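ZYG-9 (Caenorhabditis elegans, PDB 2OF3) organizes microtubules and spindle poles during mitosis and meiosis in the one-cell embryo, and is a member of the XMAP215 family whose TOG domains bind tubulin. Local coordinates at residues S255-E258 / E259-R263; P202-L206 / S207-T211; N157-S160 / D161-P165; E128-S131 / A132-Y136. One frame throughout, in Å; residues are numbered along the deposited sequence.

Interaction 1: residues S255-E258 / E259-R263; sequences SLVE and ERIKR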
ATOM      1  N   SER A 255     -31.560  -4.379  -4.168  1.00 31.04           N
ATOM      2  CA  SER A 255     -32.180  -3.737  -5.360  1.00 31.41           C
ATOM      3  C   SER A 255     -31.278  -2.772  -6.075  1.00 29.98           C
ATOM      4  O   SER A 255     -31.321  -2.693  -7.316  1.00 30.77           O
ATOM      5  CB  SER A 255     -33.440  -2.939  -5.045  1.00 31.40           C
ATOM      6  OG  SER A 255     -34.145  -3.542  -4.003  1.00 39.26           O
ATOM      7  N   LEU A 256     -30.498  -2.001  -5.307  1.00 28.63           N
ATOM      8  CA  LEU A 256     -29.497  -1.106  -5.918  1.00 27.75           C
ATOM      9  C   LEU A 256     -28.487  -1.910  -6.728  1.00 26.93           C
ATOM     10  O   LEU A 256     -28.142  -1.562  -7.846  1.00 27.40           O
ATOM     11  CB  LEU A 256     -28.777  -0.264  -4.854  1.00 27.11           C
ATOM     12  CG  LEU A 256     -29.677   0.672  -4.037  1.00 27.50           C
ATOM     13  CD1 LEU A 256     -28.962   1.120  -2.778  1.00 27.10           C
ATOM     14  CD2 LEU A 256     -30.150   1.840  -4.919  1.00 29.32           C
ATOM     15  N   VAL A 257     -27.973  -2.981  -6.158  1.00 27.43           N
ATOM     16  CA  VAL A 257     -27.048  -3.837  -6.934  1.00 28.06           C
ATOM     17  C   VAL A 257     -27.731  -4.420  -8.184  1.00 29.07           C
ATOM     18  O   VAL A 257     -27.140  -4.358  -9.277  1.00 29.39           O
ATOM     19  CB  VAL A 257     -26.404  -4.919  -6.036  1.00 28.05           C
ATOM     20  CG1 VAL A 257     -25.497  -5.842  -6.855  1.00 29.46           C
ATOM     21  CG2 VAL A 257     -25.623  -4.226  -4.888  1.00 27.02           C
ATOM     22  N   GLU A 258     -28.978  -4.935  -8.059  1.00 30.05           N
ATOM     23  CA  GLU A 258     -29.721  -5.497  -9.227  1.00 32.49           C
ATOM     24  C   GLU A 258     -29.924  -4.484 -10.340  1.00 30.96           C
ATOM     25  O   GLU A 258     -29.781  -4.806 -11.503  1.00 30.92           O
ATOM     26  CB  GLU A 258     -31.081  -6.075  -8.819  1.00 31.74           C
ATOM     27  CG  GLU A 258     -31.041  -7.347  -7.952  1.00 37.39           C
ATOM     28  CD  GLU A 258     -32.413  -7.634  -7.236  1.00 38.92           C
ATOM     29  OE1 GLU A 258     -33.249  -6.708  -7.140  1.00 48.06           O
ATOM     30  OE2 GLU A 258     -32.657  -8.775  -6.754  1.00 46.12           O
ATOM     31  N   GLU A 259     -30.275  -3.252  -9.975  1.00 31.09           N
ATOM     32  CA  GLU A 259     -30.456  -2.153 -10.920  1.00 30.59           C
ATOM     33  C   GLU A 259     -29.141  -1.778 -11.630  1.00 30.57           C
ATOM     34  O   GLU A 259     -29.134  -1.487 -12.830  1.00 30.22           O
ATOM     35  CB  GLU A 259     -31.052  -0.920 -10.164  1.00 31.53           C
ATOM     36  CG  GLU A 259     -31.469   0.294 -11.062  1.00 33.92           C
ATOM     37  CD  GLU A 259     -32.453  -0.150 -12.195  1.00 39.42           C
ATOM     38  OE1 GLU A 259     -33.297  -1.038 -11.944  1.00 41.88           O
ATOM     39  OE2 GLU A 259     -32.362   0.350 -13.347  1.00 40.20           O
ATOM     40  N   ARG A 260     -28.026  -1.760 -10.896  1.00 30.30           N
ATOM     41  CA  ARG A 260     -26.714  -1.514 -11.512  1.00 30.44           C
ATOM     42  C   ARG A 260     -26.377  -2.604 -12.543  1.00 30.93           C
ATOM     43  O   ARG A 260     -25.899  -2.280 -13.644  1.00 31.08           O
ATOM     44  CB  ARG A 260     -25.620  -1.449 -10.443  1.00 29.09           C
ATOM     45  CG  ARG A 260     -24.225  -0.981 -10.940  1.00 30.10           C
ATOM     46  CD  ARG A 260     -24.174   0.430 -11.542  1.00 28.99           C
ATOM     47  NE  ARG A 260     -24.648   1.458 -10.617  1.00 26.80           N
ATOM     48  CZ  ARG A 260     -23.943   2.008  -9.621  1.00 26.81           C
ATOM     49  NH1 ARG A 260     -22.684   1.690  -9.372  1.00 25.66           N
ATOM     50  NH2 ARG A 260     -24.507   2.939  -8.873  1.00 23.70           N
ATOM     51  N   ILE A 261     -26.613  -3.877 -12.184  1.00 31.98           N
ATOM     52  CA  ILE A 261     -26.425  -5.022 -13.108  1.00 33.14           C
ATOM     53  C   ILE A 261     -27.299  -4.810 -14.329  1.00 34.95           C
ATOM     54  O   ILE A 261     -26.806  -4.842 -15.460  1.00 35.86           O
ATOM     55  CB  ILE A 261     -26.762  -6.383 -12.465  1.00 32.88           C
ATOM     56  CG1 ILE A 261     -25.741  -6.699 -11.347  1.00 33.14           C
ATOM     57  CG2 ILE A 261     -26.905  -7.516 -13.579  1.00 31.52           C
ATOM     58  CD1 ILE A 261     -26.157  -7.851 -10.300  1.00 32.77           C
ATOM     59  N   LYS A 262     -28.584  -4.546 -14.102  1.00 36.26           N
ATOM     60  CA  LYS A 262     -29.502  -4.298 -15.197  1.00 38.40           C
ATOM     61  C   LYS A 262     -28.989  -3.195 -16.110  1.00 39.16           C
ATOM     62  O   LYS A 262     -28.873  -3.394 -17.304  1.00 39.72           O
ATOM     63  CB  LYS A 262     -30.904  -4.006 -14.676  1.00 38.79           C
ATOM     64  CG  LYS A 262     -31.915  -3.808 -15.784  1.00 43.86           C
ATOM     65  CD  LYS A 262     -33.274  -3.358 -15.235  1.00 50.36           C
ATOM     66  CE  LYS A 262     -34.139  -2.777 -16.361  1.00 52.53           C
ATOM     67  NZ  LYS A 262     -35.557  -2.632 -15.935  1.00 54.34           N
ATOM     68  N   ARG A 263     -28.622  -2.046 -15.553  1.00 39.98           N
ATOM     69  CA  ARG A 263     -28.140  -0.931 -16.370  1.00 40.65           C
ATOM     70  C   ARG A 263     -26.800  -1.111 -17.098  1.00 42.59           C
ATOM     71  O   ARG A 263     -26.655  -0.618 -18.225  1.00 42.89           O
ATOM     72  CB  ARG A 263     -28.087   0.367 -15.560  1.00 39.50           C
ATOM     73  CG  ARG A 263     -29.466   0.850 -15.151  1.00 38.84           C
ATOM     74  CD  ARG A 263     -29.357   2.195 -14.412  1.00 35.23           C
ATOM     75  NE  ARG A 263     -30.630   2.539 -13.791  1.00 31.46           N
ATOM     76  CZ  ARG A 263     -30.846   3.661 -13.111  1.00 27.89           C
ATOM     77  NH1 ARG A 263     -29.873   4.553 -12.937  1.00 25.81           N
ATOM     78  NH2 ARG A 263     -32.029   3.879 -12.574  1.00 26.44           N
TER
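Four consecutive main-chain hydrogen bonds carry this piece of α-helix, each N-H reaching back four residues: E259 to S255, R260 to L256, I261 to V257 and K262 to E258. All are close to straight. The bond from I261 N to V257 O, 3.0 Å long, has its donor nearly in line with the carbonyl, whereas the other three donors are tilted out of the carbonyl plane.

The apolar part is one pair on the same face. I261 swings CG1 to the side opposite its carbonyl carbon (chi1 -67°), which lays CG1 against V257 O at 3.4 Å and carries CD1 to within 4.0 Å of V257 CG1; the two side chains cross at a slant.

Charge is paired one turn further on. R263 NE donates to E259 OE2 at 2.8 Å, a salt bridge between i and i+4. It uses the lone pair of OE2 that faces away from OE1, and the carboxylate oxygen sits 18° out of the guanidinium plane.

Helix 251-264 is the last of the solenoid. V257 and I261 face inward onto I228 and F235 of helix 221-238 and onto W243 of helix 241-246, while E259 and R263 lie on another side of the helix.

Interaction 2: residues P202-L206 / S207-T211; sequences PLKSL and SVEKT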
ATOM      1  N   PRO A 202      -9.674 -16.153  -8.930  1.00 37.28           N
ATOM      2  CA  PRO A 202      -8.372 -16.164  -8.226  1.00 36.76           C
ATOM      3  C   PRO A 202      -8.454 -15.710  -6.749  1.00 36.61           C
ATOM      4  O   PRO A 202      -7.518 -15.989  -5.978  1.00 35.73           O
ATOM      5  CB  PRO A 202      -7.524 -15.200  -9.043  1.00 36.82           C
ATOM      6  CG  PRO A 202      -8.216 -15.036 -10.359  1.00 36.23           C
ATOM      7  CD  PRO A 202      -9.664 -15.229 -10.085  1.00 36.88           C
ATOM      8  N   LEU A 203      -9.581 -15.077  -6.355  1.00 35.10           N
ATOM      9  CA  LEU A 203      -9.727 -14.461  -5.042  1.00 34.97           C
ATOM     10  C   LEU A 203     -10.701 -15.218  -4.153  1.00 36.31           C
ATOM     11  O   LEU A 203     -11.010 -14.783  -3.034  1.00 35.86           O
ATOM     12  CB  LEU A 203     -10.150 -12.986  -5.192  1.00 33.40           C
ATOM     13  CG  LEU A 203      -9.354 -12.049  -6.124  1.00 32.28           C
ATOM     14  CD1 LEU A 203      -9.857 -10.598  -5.996  1.00 28.06           C
ATOM     15  CD2 LEU A 203      -7.805 -12.135  -5.841  1.00 28.50           C
ATOM     16  N   LYS A 204     -11.162 -16.374  -4.632  1.00 38.04           N
ATOM     17  CA  LYS A 204     -12.214 -17.111  -3.946  1.00 39.44           C
ATOM     18  C   LYS A 204     -12.006 -17.454  -2.452  1.00 39.69           C
ATOM     19  O   LYS A 204     -13.011 -17.488  -1.707  1.00 40.01           O
ATOM     20  CB  LYS A 204     -12.577 -18.367  -4.726  1.00 41.36           C
ATOM     21  CG  LYS A 204     -13.436 -18.097  -5.995  1.00 45.37           C
ATOM     22  CD  LYS A 204     -14.677 -17.160  -5.800  1.00 47.77           C
ATOM     23  CE  LYS A 204     -15.867 -17.567  -6.731  1.00 47.59           C
ATOM     24  NZ  LYS A 204     -15.551 -18.064  -8.164  1.00 48.20           N
ATOM     25  N   SER A 205     -10.756 -17.696  -2.008  1.00 38.27           N
ATOM     26  CA  SER A 205     -10.485 -18.018  -0.574  1.00 37.74           C
ATOM     27  C   SER A 205     -10.669 -16.825   0.352  1.00 36.51           C
ATOM     28  O   SER A 205     -10.704 -16.975   1.595  1.00 35.74           O
ATOM     29  CB  SER A 205      -9.058 -18.561  -0.375  1.00 38.14           C
ATOM     30  OG  SER A 205      -8.071 -17.595  -0.750  1.00 40.44           O
ATOM     31  N   LEU A 206     -10.810 -15.639  -0.245  1.00 34.88           N
ATOM     32  CA  LEU A 206     -10.818 -14.392   0.530  1.00 33.77           C
ATOM     33  C   LEU A 206     -12.206 -13.862   0.930  1.00 33.06           C
ATOM     34  O   LEU A 206     -12.312 -12.947   1.769  1.00 32.94           O
ATOM     35  CB  LEU A 206      -9.994 -13.312  -0.194  1.00 33.46           C
ATOM     36  CG  LEU A 206      -8.527 -13.735  -0.447  1.00 32.77           C
ATOM     37  CD1 LEU A 206      -7.805 -12.577  -1.082  1.00 30.31           C
ATOM     38  CD2 LEU A 206      -7.863 -14.160   0.893  1.00 30.40           C
ATOM     39  N   SER A 207     -13.271 -14.440   0.388  1.00 31.38           N
ATOM     40  CA  SER A 207     -14.603 -14.007   0.827  1.00 30.76           C
ATOM     41  C   SER A 207     -14.811 -12.487   0.510  1.00 29.10           C
ATOM     42  O   SER A 207     -15.309 -11.728   1.347  1.00 27.85           O
ATOM     43  CB  SER A 207     -14.809 -14.249   2.331  1.00 31.34           C
ATOM     44  OG  SER A 207     -15.025 -15.632   2.604  1.00 35.57           O
ATOM     45  N   VAL A 208     -14.415 -12.092  -0.692  1.00 27.25           N
ATOM     46  CA  VAL A 208     -14.580 -10.736  -1.134  1.00 28.22           C
ATOM     47  C   VAL A 208     -16.065 -10.337  -1.147  1.00 27.99           C
ATOM     48  O   VAL A 208     -16.417  -9.319  -0.560  1.00 28.72           O
ATOM     49  CB  VAL A 208     -13.982 -10.534  -2.536  1.00 27.64           C
ATOM     50  CG1 VAL A 208     -14.343  -9.149  -3.078  1.00 26.65           C
ATOM     51  CG2 VAL A 208     -12.448 -10.746  -2.500  1.00 27.35           C
ATOM     52  N   GLU A 209     -16.926 -11.129  -1.778  1.00 28.65           N
ATOM     53  CA  GLU A 209     -18.363 -10.764  -1.898  1.00 29.33           C
ATOM     54  C   GLU A 209     -18.983 -10.516  -0.556  1.00 29.25           C
ATOM     55  O   GLU A 209     -19.615  -9.483  -0.356  1.00 29.67           O
ATOM     56  CB  GLU A 209     -19.183 -11.790  -2.679  1.00 29.68           C
ATOM     57  CG  GLU A 209     -18.621 -12.167  -4.026  1.00 29.95           C
ATOM     58  CD  GLU A 209     -17.680 -13.404  -3.974  1.00 31.82           C
ATOM     59  OE1 GLU A 209     -16.970 -13.641  -2.963  1.00 33.90           O
ATOM     60  OE2 GLU A 209     -17.648 -14.139  -4.976  1.00 32.01           O
ATOM     61  N   LYS A 210     -18.734 -11.400   0.399  1.00 28.77           N
ATOM     62  CA  LYS A 210     -19.326 -11.285   1.711  1.00 30.15           C
ATOM     63  C   LYS A 210     -18.768 -10.147   2.553  1.00 28.96           C
ATOM     64  O   LYS A 210     -19.494  -9.554   3.368  1.00 27.92           O
ATOM     65  CB  LYS A 210     -19.160 -12.627   2.485  1.00 30.93           C
ATOM     66  CG  LYS A 210     -19.620 -12.559   3.942  1.00 31.79           C
ATOM     67  CD  LYS A 210     -19.799 -13.969   4.578  1.00 35.05           C
ATOM     68  CE  LYS A 210     -20.841 -13.947   5.764  1.00 41.56           C
ATOM     69  NZ  LYS A 210     -22.337 -14.041   5.329  1.00 47.47           N
ATOM     70  N   THR A 211     -17.464  -9.872   2.406  1.00 27.42           N
ATOM     71  CA  THR A 211     -16.839  -8.802   3.144  1.00 26.48           C
ATOM     72  C   THR A 211     -17.276  -7.437   2.598  1.00 25.57           C
ATOM     73  O   THR A 211     -17.421  -6.463   3.359  1.00 25.45           O
ATOM     74  CB  THR A 211     -15.289  -8.905   3.042  1.00 27.23           C
ATOM     75  OG1 THR A 211     -14.893 -10.258   3.334  1.00 30.02           O
ATOM     76  CG2 THR A 211     -14.629  -7.994   4.026  1.00 24.78           C
TER
HETATM   77  O   HOH W   1     -14.009 -14.063  -2.531  1.00 39.16           O
HETATM   78  O   HOH W   2     -12.296 -16.355   3.592  1.00 51.25           O
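The entry into helix 208-212 is a tight turn in which L206 hands over to S207, the N-cap residue, and water takes the place of direct bonds between 202-206 and 207-211. S207 has a left-handed backbone (phi 61°, psi 44°), and its side chain makes no capping bond.

Water 1 sits at the helix start. It accepts from V208 N at 2.7 Å and donates both to L203 O and to E209 OE1, the latter at 3.0 Å, tying the preceding turn to the first turn of the helix. Water 2 donates to S205 O at 2.6 Å and is hydrogen-bonded to S207 OG.

At the start of the helix, S207 O is gripped twice by T211, by its N and by OG1 at a short 2.5 Å, from opposite faces of the carbonyl plane. With OG1 placed beside its own backbone N (chi1 -49°), T211 can use both groups on one oxygen.

The apolar contacts run from V208 CG2 to L203 CB and L206 CB, each at 4.2 Å, while L206 packs on L166, T169 and P170 of helix 165-174.

A solvent molecule therefore serves as the acceptor for V208 N, and because that water also donates to the carboxylate of E209, it is likely to be polarised into a better acceptor.

Interaction 3: residues N157-S160 / D161-P165; sequences NVLS and DVVGP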
ATOM      1  N   ASN A 157      -0.723   0.561  -7.859  1.00 22.86           N
ATOM      2  CA  ASN A 157      -0.796  -0.158  -9.158  1.00 23.65           C
ATOM      3  C   ASN A 157       0.522  -0.860  -9.508  1.00 22.99           C
ATOM      4  O   ASN A 157       0.517  -1.975 -10.059  1.00 23.73           O
ATOM      5  CB  ASN A 157      -1.198   0.802 -10.314  1.00 23.15           C
ATOM      6  CG  ASN A 157      -2.676   1.198 -10.278  1.00 26.52           C
ATOM      7  OD1 ASN A 157      -3.499   0.577  -9.574  1.00 27.26           O
ATOM      8  ND2 ASN A 157      -3.028   2.257 -11.043  1.00 30.44           N
ATOM      9  N   VAL A 158       1.649  -0.252  -9.170  1.00 21.80           N
ATOM     10  CA  VAL A 158       2.956  -0.958  -9.324  1.00 22.92           C
ATOM     11  C   VAL A 158       3.093  -2.172  -8.360  1.00 23.47           C
ATOM     12  O   VAL A 158       3.469  -3.279  -8.776  1.00 23.24           O
ATOM     13  CB  VAL A 158       4.154   0.029  -9.146  1.00 23.23           C
ATOM     14  CG1 VAL A 158       5.485  -0.675  -9.325  1.00 21.61           C
ATOM     15  CG2 VAL A 158       4.018   1.203 -10.168  1.00 23.12           C
ATOM     16  N   LEU A 159       2.761  -1.980  -7.089  1.00 22.94           N
ATOM     17  CA  LEU A 159       2.814  -3.054  -6.120  1.00 23.86           C
ATOM     18  C   LEU A 159       1.886  -4.201  -6.461  1.00 24.53           C
ATOM     19  O   LEU A 159       2.196  -5.344  -6.173  1.00 26.24           O
ATOM     20  CB  LEU A 159       2.443  -2.523  -4.720  1.00 23.53           C
ATOM     21  CG  LEU A 159       3.508  -1.695  -4.017  1.00 25.91           C
ATOM     22  CD1 LEU A 159       2.897  -0.837  -2.890  1.00 24.41           C
ATOM     23  CD2 LEU A 159       4.563  -2.651  -3.478  1.00 27.30           C
ATOM     24  N   SER A 160       0.724  -3.917  -7.044  1.00 25.39           N
ATOM     25  CA  SER A 160      -0.216  -4.964  -7.460  1.00 25.75           C
ATOM     26  C   SER A 160       0.465  -5.843  -8.490  1.00 25.75           C
ATOM     27  O   SER A 160       0.204  -7.032  -8.529  1.00 27.31           O
ATOM     28  CB  SER A 160      -1.478  -4.360  -8.110  1.00 24.36           C
ATOM     29  OG  SER A 160      -2.238  -3.555  -7.224  1.00 26.57           O
ATOM     30  N   ASP A 161       1.302  -5.276  -9.346  1.00 26.14           N
ATOM     31  CA  ASP A 161       2.058  -6.077 -10.303  1.00 28.05           C
ATOM     32  C   ASP A 161       3.110  -6.921  -9.640  1.00 27.37           C
ATOM     33  O   ASP A 161       3.280  -8.045 -10.032  1.00 28.99           O
ATOM     34  CB  ASP A 161       2.757  -5.227 -11.368  1.00 28.29           C
ATOM     35  CG  ASP A 161       1.782  -4.664 -12.410  1.00 34.78           C
ATOM     36  OD1 ASP A 161       0.658  -5.219 -12.577  1.00 39.89           O
ATOM     37  OD2 ASP A 161       2.149  -3.657 -13.087  1.00 41.11           O
ATOM     38  N   VAL A 162       3.837  -6.369  -8.669  1.00 25.49           N
ATOM     39  CA  VAL A 162       4.890  -7.085  -7.948  1.00 24.99           C
ATOM     40  C   VAL A 162       4.296  -8.167  -7.030  1.00 25.67           C
ATOM     41  O   VAL A 162       4.730  -9.358  -7.080  1.00 25.82           O
ATOM     42  CB  VAL A 162       5.707  -6.104  -7.073  1.00 24.67           C
ATOM     43  CG1 VAL A 162       6.699  -6.851  -6.236  1.00 24.42           C
ATOM     44  CG2 VAL A 162       6.421  -5.064  -7.947  1.00 24.07           C
ATOM     45  N   VAL A 163       3.284  -7.768  -6.223  1.00 24.85           N
ATOM     46  CA  VAL A 163       2.725  -8.584  -5.129  1.00 24.02           C
ATOM     47  C   VAL A 163       1.630  -9.527  -5.642  1.00 24.95           C
ATOM     48  O   VAL A 163       1.544 -10.683  -5.201  1.00 25.55           O
ATOM     49  CB  VAL A 163       2.236  -7.671  -3.915  1.00 24.05           C
ATOM     50  CG1 VAL A 163       1.610  -8.462  -2.784  1.00 22.15           C
ATOM     51  CG2 VAL A 163       3.406  -6.828  -3.309  1.00 23.65           C
ATOM     52  N   GLY A 164       0.780  -9.035  -6.555  1.00 25.12           N
ATOM     53  CA  GLY A 164      -0.327  -9.802  -7.094  1.00 25.03           C
ATOM     54  C   GLY A 164      -1.600  -9.595  -6.297  1.00 25.68           C
ATOM     55  O   GLY A 164      -1.554  -9.377  -5.080  1.00 25.85           O
ATOM     56  N   PRO A 165      -2.765  -9.654  -6.974  1.00 26.42           N
ATOM     57  CA  PRO A 165      -4.049  -9.508  -6.309  1.00 26.40           C
ATOM     58  C   PRO A 165      -4.334 -10.401  -5.132  1.00 26.88           C
ATOM     59  O   PRO A 165      -4.926  -9.948  -4.135  1.00 25.94           O
ATOM     60  CB  PRO A 165      -5.030  -9.773  -7.431  1.00 25.82           C
ATOM     61  CG  PRO A 165      -4.365  -9.102  -8.552  1.00 25.90           C
ATOM     62  CD  PRO A 165      -2.951  -9.691  -8.433  1.00 25.82           C
TER
HETATM   63  O   HOH W   3      -1.633  -2.972 -11.653  1.00 42.81           O
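V163 N gives its hydrogen to L159 O at 2.7 Å, nearly in line with the carbonyl, and V162 N bonds to V158 O at 3.1 Å in the carbonyl plane: the last regular turn of helix 146-163 in this α-helical TOG-domain solenoid. The final bond, G164 N to S160 O, is more bent, its donor standing 46° above the carbonyl plane. G164 leaves the helix with positive phi (92°), a conformation in which a CB would jam against the preceding carbonyl oxygen, and it also serves as N-cap position for helix 165-174.

At D161 the pattern slackens. Its N makes two weak bonds, to N157 O and to V158 O, so neither carbonyl is firmly held by it. Water 3 adds a second donor at N157 O, at 2.9 Å, and reaches D161 OD1 weakly. S160 OG bonds back to V156 O of its own helix and to Y194 OH of helix 181-198.

Farther out come the hydrophobic side chains. L159 is wedged among F133, V134 and L137 of helix 127-139 and M168 of helix 165-174; V158 and V162 face V115, I118 and R119 of helix 101-120.

With V163 CG1 opposite the backbone N (chi1 178°), CG2 falls beside that N, where the methyl lies 3.4 Å from L159 O and 4.3 Å from L159 CD2.

Interaction 4: residues E128-S131 / A132-Y136; sequences EEVS and AFVPY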
ATOM      1  N   GLU A 128       7.260 -10.016   4.651  1.00 22.89           N
ATOM      2  CA  GLU A 128       7.646  -9.057   5.663  1.00 23.12           C
ATOM      3  C   GLU A 128       7.771  -7.645   5.101  1.00 22.20           C
ATOM      4  O   GLU A 128       7.301  -6.716   5.728  1.00 20.53           O
ATOM      5  CB  GLU A 128       8.983  -9.445   6.312  1.00 23.58           C
ATOM      6  CG  GLU A 128       8.905 -10.734   7.217  1.00 23.24           C
ATOM      7  CD  GLU A 128       8.858 -12.027   6.437  1.00 27.10           C
ATOM      8  OE1 GLU A 128       9.166 -12.100   5.211  1.00 23.76           O
ATOM      9  OE2 GLU A 128       8.480 -13.024   7.068  1.00 31.51           O
ATOM     10  N   GLU A 129       8.445  -7.495   3.962  1.00 21.50           N
ATOM     11  CA  GLU A 129       8.585  -6.182   3.327  1.00 22.37           C
ATOM     12  C   GLU A 129       7.249  -5.624   2.878  1.00 21.73           C
ATOM     13  O   GLU A 129       6.990  -4.429   3.067  1.00 20.71           O
ATOM     14  CB  GLU A 129       9.438  -6.261   2.089  1.00 22.67           C
ATOM     15  CG  GLU A 129      10.806  -6.668   2.353  1.00 28.60           C
ATOM     16  CD  GLU A 129      11.573  -6.948   1.052  1.00 33.72           C
ATOM     17  OE1 GLU A 129      11.849  -8.199   0.788  1.00 26.84           O
ATOM     18  OE2 GLU A 129      11.862  -5.883   0.362  1.00 28.99           O
ATOM     19  N   VAL A 130       6.427  -6.470   2.267  1.00 21.12           N
ATOM     20  CA  VAL A 130       5.073  -6.084   1.832  1.00 22.85           C
ATOM     21  C   VAL A 130       4.213  -5.593   2.992  1.00 21.48           C
ATOM     22  O   VAL A 130       3.581  -4.538   2.918  1.00 21.99           O
ATOM     23  CB  VAL A 130       4.337  -7.238   1.038  1.00 22.03           C
ATOM     24  CG1 VAL A 130       2.987  -6.739   0.546  1.00 25.52           C
ATOM     25  CG2 VAL A 130       5.113  -7.652  -0.213  1.00 24.59           C
ATOM     26  N   SER A 131       4.189  -6.358   4.064  1.00 21.85           N
ATOM     27  CA  SER A 131       3.346  -6.081   5.238  1.00 23.02           C
ATOM     28  C   SER A 131       3.822  -4.875   5.963  1.00 20.46           C
ATOM     29  O   SER A 131       3.040  -4.192   6.576  1.00 21.45           O
ATOM     30  CB  SER A 131       3.494  -7.249   6.235  1.00 23.49           C
ATOM     31  OG  SER A 131       2.379  -8.050   6.014  1.00 33.64           O
ATOM     32  N   ALA A 132       5.121  -4.636   5.960  1.00 19.76           N
ATOM     33  CA  ALA A 132       5.693  -3.422   6.604  1.00 18.65           C
ATOM     34  C   ALA A 132       5.318  -2.147   5.855  1.00 19.30           C
ATOM     35  O   ALA A 132       5.317  -1.104   6.443  1.00 19.30           O
ATOM     36  CB  ALA A 132       7.232  -3.525   6.679  1.00 19.31           C
ATOM     37  N   PHE A 133       5.023  -2.207   4.554  1.00 18.70           N
ATOM     38  CA  PHE A 133       4.827  -0.969   3.791  1.00 18.79           C
ATOM     39  C   PHE A 133       3.361  -0.703   3.421  1.00 20.27           C
ATOM     40  O   PHE A 133       2.830   0.393   3.668  1.00 19.40           O
ATOM     41  CB  PHE A 133       5.691  -0.945   2.507  1.00 18.72           C
ATOM     42  CG  PHE A 133       5.496   0.339   1.683  1.00 19.36           C
ATOM     43  CD1 PHE A 133       5.759   1.602   2.247  1.00 19.30           C
ATOM     44  CD2 PHE A 133       5.054   0.289   0.386  1.00 20.14           C
ATOM     45  CE1 PHE A 133       5.583   2.819   1.495  1.00 20.23           C
ATOM     46  CE2 PHE A 133       4.874   1.494  -0.375  1.00 19.47           C
ATOM     47  CZ  PHE A 133       5.118   2.738   0.198  1.00 19.33           C
ATOM     48  N   VAL A 134       2.732  -1.692   2.800  1.00 20.40           N
ATOM     49  CA  VAL A 134       1.419  -1.522   2.181  1.00 21.09           C
ATOM     50  C   VAL A 134       0.333  -1.042   3.131  1.00 21.15           C
ATOM     51  O   VAL A 134      -0.384  -0.136   2.748  1.00 23.23           O
ATOM     52  CB  VAL A 134       0.994  -2.775   1.334  1.00 20.36           C
ATOM     53  CG1 VAL A 134      -0.495  -2.602   0.754  1.00 20.87           C
ATOM     54  CG2 VAL A 134       2.004  -2.969   0.207  1.00 21.70           C
ATOM     55  N   PRO A 135       0.165  -1.638   4.337  1.00 21.80           N
ATOM     56  CA  PRO A 135      -0.870  -1.163   5.239  1.00 21.86           C
ATOM     57  C   PRO A 135      -0.752   0.312   5.575  1.00 22.62           C
ATOM     58  O   PRO A 135      -1.810   1.009   5.770  1.00 22.42           O
ATOM     59  CB  PRO A 135      -0.724  -2.091   6.479  1.00 21.99           C
ATOM     60  CG  PRO A 135      -0.222  -3.352   5.900  1.00 20.92           C
ATOM     61  CD  PRO A 135       0.813  -2.833   4.892  1.00 19.86           C
ATOM     62  N   TYR A 136       0.474   0.833   5.610  1.00 21.45           N
ATOM     63  CA  TYR A 136       0.620   2.274   5.911  1.00 20.72           C
ATOM     64  C   TYR A 136       0.400   3.124   4.686  1.00 21.05           C
ATOM     65  O   TYR A 136      -0.136   4.223   4.804  1.00 21.52           O
ATOM     66  CB  TYR A 136       1.988   2.582   6.492  1.00 21.90           C
ATOM     67  CG  TYR A 136       2.185   1.796   7.749  1.00 21.84           C
ATOM     68  CD1 TYR A 136       1.529   2.173   8.919  1.00 22.05           C
ATOM     69  CD2 TYR A 136       2.979   0.633   7.744  1.00 22.85           C
ATOM     70  CE1 TYR A 136       1.658   1.405  10.111  1.00 22.57           C
ATOM     71  CE2 TYR A 136       3.124  -0.173   8.928  1.00 19.96           C
ATOM     72  CZ  TYR A 136       2.459   0.248  10.080  1.00 23.80           C
ATOM     73  OH  TYR A 136       2.597  -0.500  11.204  1.00 24.66           O
TER
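The proline ring of P135 is pressed against the preceding turn, with CD 3.1 Å and CG 3.4 Å from S131 O. Having no N-H, P135 cannot close the usual bond to that oxygen, and helix 127-139 is kinked here. Y136 N also lacks its bond to the turn before, making instead a weak one to F133 O.

A132 turns its carbonyl oxygen toward the Y136 ring and meets it at the edge, in the ring plane. Farther along the same ring, Y136 OH is hydrogen-bonded to F28 O, and the F28 ring meets that of Y136 with the planes about 35° apart. F133 sends its ring off in another direction: its CG points away from the backbone N (chi1 180°), and the ring goes in among L89 and T93 of helix 85-95 and F96.

Before the kink the helical bonds are still made, though F133 N is already shared. A132 N donates to E128 O at 3.0 Å. V130 O then takes two donors: V134 N, 3.0 Å away and almost in line with the carbonyl, and F133 N, 3.2 Å away and 65° above its plane. F133 N keeps a weak bond to E129 O as well. V130 and V134 stand side by side, pointing the same way, with CG1 of V130 3.9 Å from CG2 of V134.

Chemically, the proline costs the helix a backbone bond in a largely buried setting; consistent with this, F133 N leans onto V130 O in the manner of a 3-10 turn.

How the interactions relate
All four contacts are local turns strung in series along one helical solenoid, running from interaction 4 near the middle of the chain to interaction 1 at its C-terminal end. Interactions 3 and 4, on successive helices 127-139 and 146-163, share a core: V163 CG2 touches V130 CG2 at 3.6 Å, and L159 CD1 lies 3.9 Å from V134 CG2. Interaction 3 also reaches interaction 2, where L203 CD2 packs on P165 C at 3.9 Å. Interaction 1 stands apart, its nearest atoms about 9 Å from interaction 2 and about 25 Å from interaction 4; helix 221-238 links interactions 1 and 2, taking side chains from both.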